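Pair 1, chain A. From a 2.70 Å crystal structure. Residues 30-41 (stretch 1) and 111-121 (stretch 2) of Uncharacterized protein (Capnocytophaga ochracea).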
# COMPACT_ATOMS: atom_id res chain seq x y z
N THR A 30 9.90 2.07 -24.56
CA THR A 30 9.92 2.04 -26.02
C THR A 30 8.49 2.15 -26.55
O THR A 30 7.55 1.74 -25.88
CB THR A 30 10.57 0.76 -26.56
OG1 THR A 30 9.90 -0.39 -26.02
CG2 THR A 30 12.04 0.70 -26.18
N ASP A 31 8.34 2.71 -27.74
CA ASP A 31 7.02 2.85 -28.35
C ASP A 31 6.68 1.61 -29.17
O ASP A 31 5.63 1.54 -29.81
CB ASP A 31 6.96 4.11 -29.22
CG ASP A 31 8.12 4.21 -30.19
OD1 ASP A 31 9.18 3.60 -29.92
OD2 ASP A 31 7.98 4.89 -31.23
N ARG A 32 7.57 0.62 -29.13
CA ARG A 32 7.36 -0.64 -29.82
C ARG A 32 6.36 -1.52 -29.08
O ARG A 32 5.88 -2.52 -29.62
CB ARG A 32 8.69 -1.39 -29.99
N GLN A 33 6.05 -1.15 -27.84
CA GLN A 33 5.06 -1.87 -27.04
C GLN A 33 4.03 -0.90 -26.48
O GLN A 33 4.23 0.31 -26.49
CB GLN A 33 5.73 -2.65 -25.91
CG GLN A 33 6.41 -1.78 -24.86
CD GLN A 33 6.87 -2.57 -23.66
OE1 GLN A 33 6.52 -3.74 -23.50
NE2 GLN A 33 7.65 -1.94 -22.79
N ALA A 34 2.91 -1.45 -26.00
CA ALA A 34 1.82 -0.63 -25.49
C ALA A 34 1.68 -0.74 -23.97
O ALA A 34 1.99 -1.79 -23.39
CB ALA A 34 0.51 -1.01 -26.17
N TYR A 35 1.22 0.33 -23.34
CA TYR A 35 1.04 0.34 -21.89
C TYR A 35 -0.39 0.66 -21.51
O TYR A 35 -1.02 1.52 -22.13
CB TYR A 35 1.98 1.36 -21.24
CG TYR A 35 3.43 1.26 -21.67
CD1 TYR A 35 4.31 0.43 -21.00
CD2 TYR A 35 3.91 2.02 -22.73
CE1 TYR A 35 5.64 0.34 -21.38
CE2 TYR A 35 5.23 1.94 -23.12
CZ TYR A 35 6.09 1.10 -22.44
OH TYR A 35 7.41 1.01 -22.83
N PRO A 36 -0.91 -0.01 -20.48
CA PRO A 36 -2.22 0.35 -19.92
C PRO A 36 -2.13 1.68 -19.19
O PRO A 36 -1.10 1.98 -18.59
CB PRO A 36 -2.53 -0.80 -18.95
CG PRO A 36 -1.63 -1.92 -19.38
CD PRO A 36 -0.39 -1.26 -19.90
N LEU A 37 -3.20 2.47 -19.24
CA LEU A 37 -3.21 3.79 -18.62
C LEU A 37 -4.02 3.80 -17.33
O LEU A 37 -5.14 3.30 -17.28
CB LEU A 37 -3.77 4.83 -19.59
CG LEU A 37 -4.00 6.24 -19.03
CD1 LEU A 37 -2.70 6.84 -18.52
CD2 LEU A 37 -4.63 7.13 -20.09
N ILE A 38 -3.44 4.37 -16.28
CA ILE A 38 -4.16 4.57 -15.02
C ILE A 38 -4.20 6.05 -14.66
O ILE A 38 -3.16 6.68 -14.48
CB ILE A 38 -3.52 3.79 -13.86
CG1 ILE A 38 -3.61 2.28 -14.12
CG2 ILE A 38 -4.20 4.14 -12.55
CD1 ILE A 38 -3.04 1.44 -13.00
N VAL A 39 -5.41 6.60 -14.58
CA VAL A 39 -5.59 8.01 -14.24
C VAL A 39 -5.94 8.18 -12.77
O VAL A 39 -6.82 7.49 -12.25
CB VAL A 39 -6.69 8.65 -15.12
CG1 VAL A 39 -6.90 10.11 -14.73
CG2 VAL A 39 -6.32 8.53 -16.59
N VAL A 40 -5.25 9.09 -12.09
CA VAL A 40 -5.50 9.36 -10.68
C VAL A 40 -5.97 10.80 -10.46
O VAL A 40 -5.21 11.74 -10.69
CB VAL A 40 -4.25 9.10 -9.83
CG1 VAL A 40 -4.55 9.34 -8.35
CG2 VAL A 40 -3.74 7.69 -10.05
N LEU A 41 -7.21 10.96 -10.02
CA LEU A 41 -7.81 12.28 -9.85
C LEU A 41 -7.39 12.98 -8.56
O LEU A 41 -7.40 14.21 -8.46
CB LEU A 41 -9.34 12.16 -9.89
CG LEU A 41 -9.89 11.38 -11.08
CD1 LEU A 41 -11.41 11.33 -11.03
CD2 LEU A 41 -9.42 11.99 -12.38
N TYR A 111 1.66 8.91 -26.18
CA TYR A 111 2.19 7.60 -25.80
C TYR A 111 1.37 6.46 -26.41
O TYR A 111 0.18 6.63 -26.68
CB TYR A 111 2.21 7.45 -24.28
CG TYR A 111 2.92 8.56 -23.54
CD1 TYR A 111 4.31 8.68 -23.59
CD2 TYR A 111 2.21 9.49 -22.79
CE1 TYR A 111 4.96 9.70 -22.92
CE2 TYR A 111 2.86 10.50 -22.11
CZ TYR A 111 4.23 10.60 -22.18
OH TYR A 111 4.88 11.62 -21.51
N PRO A 112 2.00 5.30 -26.61
CA PRO A 112 1.29 4.11 -27.09
C PRO A 112 0.45 3.47 -25.99
O PRO A 112 0.88 2.50 -25.36
CB PRO A 112 2.42 3.18 -27.53
CG PRO A 112 3.59 3.59 -26.70
CD PRO A 112 3.45 5.07 -26.51
N ILE A 113 -0.74 4.01 -25.76
CA ILE A 113 -1.63 3.51 -24.71
C ILE A 113 -2.40 2.27 -25.17
O ILE A 113 -2.98 2.26 -26.25
CB ILE A 113 -2.63 4.59 -24.26
CG1 ILE A 113 -1.89 5.85 -23.79
CG2 ILE A 113 -3.53 4.06 -23.16
CD1 ILE A 113 -0.87 5.59 -22.70
N ALA A 114 -2.41 1.24 -24.33
CA ALA A 114 -3.12 0.01 -24.63
C ALA A 114 -4.63 0.19 -24.50
O ALA A 114 -5.11 1.28 -24.17
CB ALA A 114 -2.65 -1.12 -23.72
N ASP A 115 -5.38 -0.88 -24.74
CA ASP A 115 -6.84 -0.81 -24.72
C ASP A 115 -7.39 -0.72 -23.31
O ASP A 115 -8.56 -0.39 -23.12
CB ASP A 115 -7.43 -2.03 -25.43
CG ASP A 115 -7.21 -2.00 -26.93
OD1 ASP A 115 -6.16 -1.49 -27.37
OD2 ASP A 115 -8.08 -2.50 -27.68
N LEU A 116 -6.55 -1.00 -22.32
CA LEU A 116 -6.97 -0.93 -20.92
C LEU A 116 -6.64 0.43 -20.30
O LEU A 116 -5.47 0.78 -20.16
CB LEU A 116 -6.33 -2.04 -20.10
CG LEU A 116 -6.66 -2.01 -18.61
CD1 LEU A 116 -8.16 -2.16 -18.40
CD2 LEU A 116 -5.90 -3.09 -17.86
N LYS A 117 -7.67 1.17 -19.93
CA LYS A 117 -7.50 2.47 -19.29
C LYS A 117 -8.30 2.52 -17.99
O LYS A 117 -9.53 2.40 -18.01
CB LYS A 117 -7.93 3.60 -20.23
CG LYS A 117 -7.06 3.73 -21.48
CD LYS A 117 -7.69 4.67 -22.50
CE LYS A 117 -8.50 3.92 -23.54
NZ LYS A 117 -9.65 3.18 -22.96
N GLY A 118 -7.61 2.66 -16.86
CA GLY A 118 -8.29 2.73 -15.58
C GLY A 118 -8.37 4.11 -14.97
O GLY A 118 -7.70 5.04 -15.41
N VAL A 119 -9.18 4.24 -13.92
CA VAL A 119 -9.27 5.48 -13.16
C VAL A 119 -9.38 5.19 -11.67
O VAL A 119 -10.18 4.35 -11.24
CB VAL A 119 -10.47 6.35 -13.63
CG1 VAL A 119 -11.78 5.57 -13.56
CG2 VAL A 119 -10.56 7.63 -12.81
N ILE A 120 -8.56 5.87 -10.88
CA ILE A 120 -8.57 5.70 -9.43
C ILE A 120 -8.87 7.03 -8.76
O ILE A 120 -8.23 8.05 -9.06
CB ILE A 120 -7.23 5.15 -8.91
CG1 ILE A 120 -6.91 3.82 -9.57
CG2 ILE A 120 -7.28 5.00 -7.39
CD1 ILE A 120 -5.60 3.21 -9.11
N ALA A 121 -9.84 7.04 -7.85
CA ALA A 121 -10.22 8.26 -7.15
C ALA A 121 -10.75 7.96 -5.76
O ALA A 121 -11.15 6.84 -5.46
CB ALA A 121 -11.25 9.02 -7.96

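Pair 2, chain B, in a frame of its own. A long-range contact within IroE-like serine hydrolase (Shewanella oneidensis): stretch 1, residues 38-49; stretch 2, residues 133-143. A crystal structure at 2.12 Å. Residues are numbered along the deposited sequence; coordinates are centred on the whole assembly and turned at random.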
# COMPACT_ATOMS: atom_id res chain seq x y z
N GLN B 38 -10.56 22.41 -10.42
CA GLN B 38 -11.24 23.41 -9.60
C GLN B 38 -10.48 24.67 -9.16
O GLN B 38 -11.05 25.51 -8.47
CB GLN B 38 -11.89 22.71 -8.41
CG GLN B 38 -12.98 21.72 -8.84
CD GLN B 38 -13.57 20.92 -7.70
OE1 GLN B 38 -12.89 20.11 -7.08
NE2 GLN B 38 -14.84 21.10 -7.47
N SER B 39 -9.23 24.80 -9.56
CA SER B 39 -8.48 26.01 -9.24
C SER B 39 -7.33 26.19 -10.23
O SER B 39 -7.22 25.43 -11.18
CB SER B 39 -7.91 25.95 -7.81
OG SER B 39 -6.86 25.00 -7.69
N LEU B 40 -6.49 27.20 -9.96
CA LEU B 40 -5.30 27.48 -10.71
C LEU B 40 -4.06 26.91 -10.02
O LEU B 40 -2.92 27.23 -10.39
CB LEU B 40 -5.16 28.99 -10.90
CG LEU B 40 -6.13 29.49 -11.96
CD1 LEU B 40 -6.01 30.98 -12.15
CD2 LEU B 40 -5.87 28.73 -13.27
N GLU B 41 -4.27 26.01 -9.06
CA GLU B 41 -3.14 25.44 -8.33
C GLU B 41 -2.22 24.61 -9.24
O GLU B 41 -2.69 23.90 -10.13
CB GLU B 41 -3.64 24.64 -7.11
CG GLU B 41 -2.58 23.97 -6.31
CD GLU B 41 -3.08 23.32 -5.02
OE1 GLU B 41 -4.26 23.41 -4.68
OE2 GLU B 41 -2.26 22.68 -4.34
N ALA B 42 -0.91 24.71 -9.00
CA ALA B 42 0.11 23.98 -9.75
C ALA B 42 0.59 22.91 -8.80
O ALA B 42 0.76 23.19 -7.63
CB ALA B 42 1.26 24.91 -10.18
N TYR B 43 0.82 21.70 -9.31
CA TYR B 43 1.21 20.53 -8.52
C TYR B 43 2.59 19.97 -8.87
O TYR B 43 3.11 20.20 -9.96
CB TYR B 43 0.17 19.43 -8.77
CG TYR B 43 -1.22 19.86 -8.37
CD1 TYR B 43 -1.65 19.72 -7.05
CD2 TYR B 43 -2.07 20.46 -9.29
CE1 TYR B 43 -2.92 20.15 -6.67
CE2 TYR B 43 -3.35 20.88 -8.92
CZ TYR B 43 -3.76 20.74 -7.61
OH TYR B 43 -5.01 21.17 -7.23
N PRO B 44 3.21 19.22 -7.94
CA PRO B 44 4.42 18.50 -8.30
C PRO B 44 4.09 17.36 -9.24
O PRO B 44 2.92 16.96 -9.36
CB PRO B 44 4.92 17.92 -6.98
CG PRO B 44 3.89 18.24 -5.96
CD PRO B 44 2.80 19.00 -6.54
N VAL B 45 5.10 16.80 -9.88
CA VAL B 45 4.88 15.70 -10.80
C VAL B 45 5.71 14.53 -10.34
O VAL B 45 6.93 14.65 -10.17
CB VAL B 45 5.24 16.06 -12.25
CG1 VAL B 45 4.85 14.87 -13.24
CG2 VAL B 45 4.56 17.38 -12.68
N VAL B 46 5.05 13.39 -10.13
CA VAL B 46 5.74 12.16 -9.73
C VAL B 46 5.76 11.27 -10.96
O VAL B 46 4.73 10.78 -11.45
CB VAL B 46 5.10 11.48 -8.46
CG1 VAL B 46 5.80 10.18 -8.15
CG2 VAL B 46 5.22 12.40 -7.20
N TYR B 47 6.95 11.09 -11.49
CA TYR B 47 7.15 10.21 -12.66
C TYR B 47 7.46 8.79 -12.21
O TYR B 47 8.42 8.59 -11.50
CB TYR B 47 8.30 10.72 -13.52
CG TYR B 47 8.01 11.99 -14.31
CD1 TYR B 47 8.19 13.23 -13.74
CD2 TYR B 47 7.64 11.93 -15.65
CE1 TYR B 47 7.99 14.37 -14.44
CE2 TYR B 47 7.41 13.07 -16.37
CZ TYR B 47 7.59 14.30 -15.75
OH TYR B 47 7.40 15.47 -16.42
N LEU B 48 6.63 7.82 -12.61
CA LEU B 48 6.83 6.41 -12.24
C LEU B 48 7.32 5.61 -13.48
O LEU B 48 6.64 5.59 -14.51
CB LEU B 48 5.52 5.79 -11.74
CG LEU B 48 4.71 6.54 -10.67
CD1 LEU B 48 3.40 5.81 -10.46
CD2 LEU B 48 5.52 6.70 -9.30
N LEU B 49 8.49 4.98 -13.35
CA LEU B 49 9.02 4.09 -14.37
C LEU B 49 8.31 2.74 -14.26
O LEU B 49 7.64 2.49 -13.26
CB LEU B 49 10.52 3.91 -14.21
CG LEU B 49 11.34 5.19 -14.37
CD1 LEU B 49 12.82 4.89 -14.29
CD2 LEU B 49 10.99 5.92 -15.66
N LEU B 133 -0.25 20.56 -18.49
CA LEU B 133 -0.72 20.65 -17.12
C LEU B 133 -0.02 21.74 -16.29
O LEU B 133 1.07 22.22 -16.62
CB LEU B 133 -0.55 19.30 -16.44
CG LEU B 133 -1.08 18.03 -17.13
CD1 LEU B 133 -0.49 16.80 -16.41
CD2 LEU B 133 -2.60 17.93 -17.18
N ARG B 134 -0.66 22.11 -15.18
CA ARG B 134 -0.12 23.09 -14.25
C ARG B 134 0.79 22.41 -13.24
O ARG B 134 0.33 21.81 -12.24
CB ARG B 134 -1.26 23.83 -13.54
CG ARG B 134 -2.18 24.61 -14.51
CD ARG B 134 -3.20 25.48 -13.71
NE ARG B 134 -3.78 24.70 -12.62
CZ ARG B 134 -4.86 23.92 -12.71
NH1 ARG B 134 -5.57 23.85 -13.81
NH2 ARG B 134 -5.25 23.24 -11.64
N THR B 135 2.09 22.47 -13.55
CA THR B 135 3.13 21.86 -12.74
C THR B 135 3.87 22.94 -11.97
O THR B 135 4.05 24.05 -12.46
CB THR B 135 4.10 21.07 -13.61
OG1 THR B 135 4.84 21.97 -14.45
CG2 THR B 135 3.30 20.07 -14.47
N ASN B 136 4.36 22.60 -10.78
CA ASN B 136 4.96 23.60 -9.88
C ASN B 136 6.48 23.63 -9.71
O ASN B 136 6.98 24.34 -8.83
CB ASN B 136 4.31 23.51 -8.49
CG ASN B 136 4.78 22.31 -7.68
OD1 ASN B 136 5.74 21.64 -8.04
ND2 ASN B 136 4.12 22.08 -6.53
N GLY B 137 7.20 22.88 -10.54
CA GLY B 137 8.67 22.89 -10.49
C GLY B 137 9.29 21.80 -9.65
O GLY B 137 10.49 21.61 -9.68
N ILE B 138 8.48 21.08 -8.89
CA ILE B 138 8.95 19.96 -8.09
C ILE B 138 8.68 18.65 -8.85
O ILE B 138 7.52 18.27 -9.04
CB ILE B 138 8.30 19.96 -6.68
CG1 ILE B 138 8.59 21.30 -5.97
CG2 ILE B 138 8.81 18.81 -5.84
CD1 ILE B 138 10.07 21.62 -5.85
N ASN B 139 9.76 18.01 -9.30
CA ASN B 139 9.64 16.76 -10.05
C ASN B 139 10.36 15.63 -9.32
O ASN B 139 11.54 15.79 -8.94
CB ASN B 139 10.25 16.91 -11.44
CG ASN B 139 9.62 18.02 -12.22
OD1 ASN B 139 8.43 17.99 -12.51
ND2 ASN B 139 10.42 19.03 -12.55
N VAL B 140 9.67 14.50 -9.19
CA VAL B 140 10.15 13.32 -8.48
C VAL B 140 10.22 12.13 -9.45
O VAL B 140 9.32 11.95 -10.23
CB VAL B 140 9.20 12.97 -7.27
CG1 VAL B 140 9.62 11.67 -6.54
CG2 VAL B 140 9.13 14.15 -6.29
N LEU B 141 11.30 11.35 -9.40
CA LEU B 141 11.44 10.15 -10.23
C LEU B 141 11.43 8.95 -9.29
O LEU B 141 12.21 8.93 -8.29
CB LEU B 141 12.72 10.17 -11.09
CG LEU B 141 13.00 8.98 -12.05
CD1 LEU B 141 11.89 8.81 -13.09
CD2 LEU B 141 14.35 9.16 -12.75
N VAL B 142 10.56 7.98 -9.60
CA VAL B 142 10.43 6.72 -8.85
C VAL B 142 10.85 5.54 -9.77
O VAL B 142 10.20 5.26 -10.79
CB VAL B 142 8.99 6.50 -8.28
CG1 VAL B 142 8.89 5.19 -7.49
CG2 VAL B 142 8.53 7.70 -7.43
N GLY B 143 11.96 4.89 -9.43
CA GLY B 143 12.49 3.78 -10.19
C GLY B 143 12.66 2.57 -9.29
O GLY B 143 13.16 2.69 -8.17
O HOH W 1 2.46 25.05 -6.15
O HOH W 2 7.67 17.86 -15.10
O HOH W 3 8.65 2.62 -10.73

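The two pairs differ most sharply where the second stretch first meets the loop ahead of the first strand: pair 1 places A:Pro112 there, pair 2 B:Arg134. The proline packs as an apolar wedge, its CG 3.3 Å from A:Gln33 O and 4.3 Å from A:Tyr35 CE2. The arginine instead reaches back along the loop and binds one carbonyl twice, B:Arg134 NE lying 2.8 Å and B:Arg134 NH2 3.0 Å from B:Glu41 O, with B:Leu40 CA over one face of its guanidinium. Each residue nevertheless gives its own carbonyl to the matching tyrosine: A:Tyr35 N and B:Tyr43 N both donate at 3.0 Å, to A:Pro112 O and B:Arg134 O respectively.

That bond opens a common parallel ladder. Fourteen central residues superpose with an RMSD of 0.5 Å, and the strands run at 19° in pair 1 and 17° in pair 2. In both, the register slips by two just after the tyrosine, a beta bulge at which the second stretch turns a corner. The corner residue is A:Asp115 in pair 1 and B:Gly137 in pair 2; at the latter's phi of 95°, a CB would jam against the preceding carbonyl. Beyond the bulge, bonding resumes from A:Leu37 N to A:Leu116 O and from B:Val45 N to B:Ile138 O, both 3.0 Å, and the ladder closes with A:Leu41 N to A:Ile120 O at 3.2 Å and B:Leu49 N to B:Val142 O at 3.1 Å.

At the bulge, A:Ala114 meets A:Ala34 through their CB atoms at 4.0 Å. Its counterpart B:Asn136 keeps a similar approach, CB to B:Ala42 CB at 3.8 Å, while its OD1 accepts from B:Ile138 N at 2.9 Å, bracing the turn from within the stretch.

Along the strands, bulk is distributed differently. A:Gly118 matches B:Val140, whose CB packs 4.0 Å from B:Val46 CG2; in pair 1 the longer A:Ile38 and A:Ile120 still meet on that face, CG2 to CD1 at 3.8 Å, as do B:Val46 CG1 and B:Val142 CG2 at 3.8 Å. On the other face, A:Val39 gives way to B:Tyr47, whose CB lies 4.1 Å from B:Leu141 CD1. The tyrosine's OH donates to a water at 2.7 Å, which in turn donates to B:Asn139 OD1 at 2.7 Å. A:Lys117, matching that asparagine, packs its CG 4.0 Å from A:Leu37 CB and leads its end away.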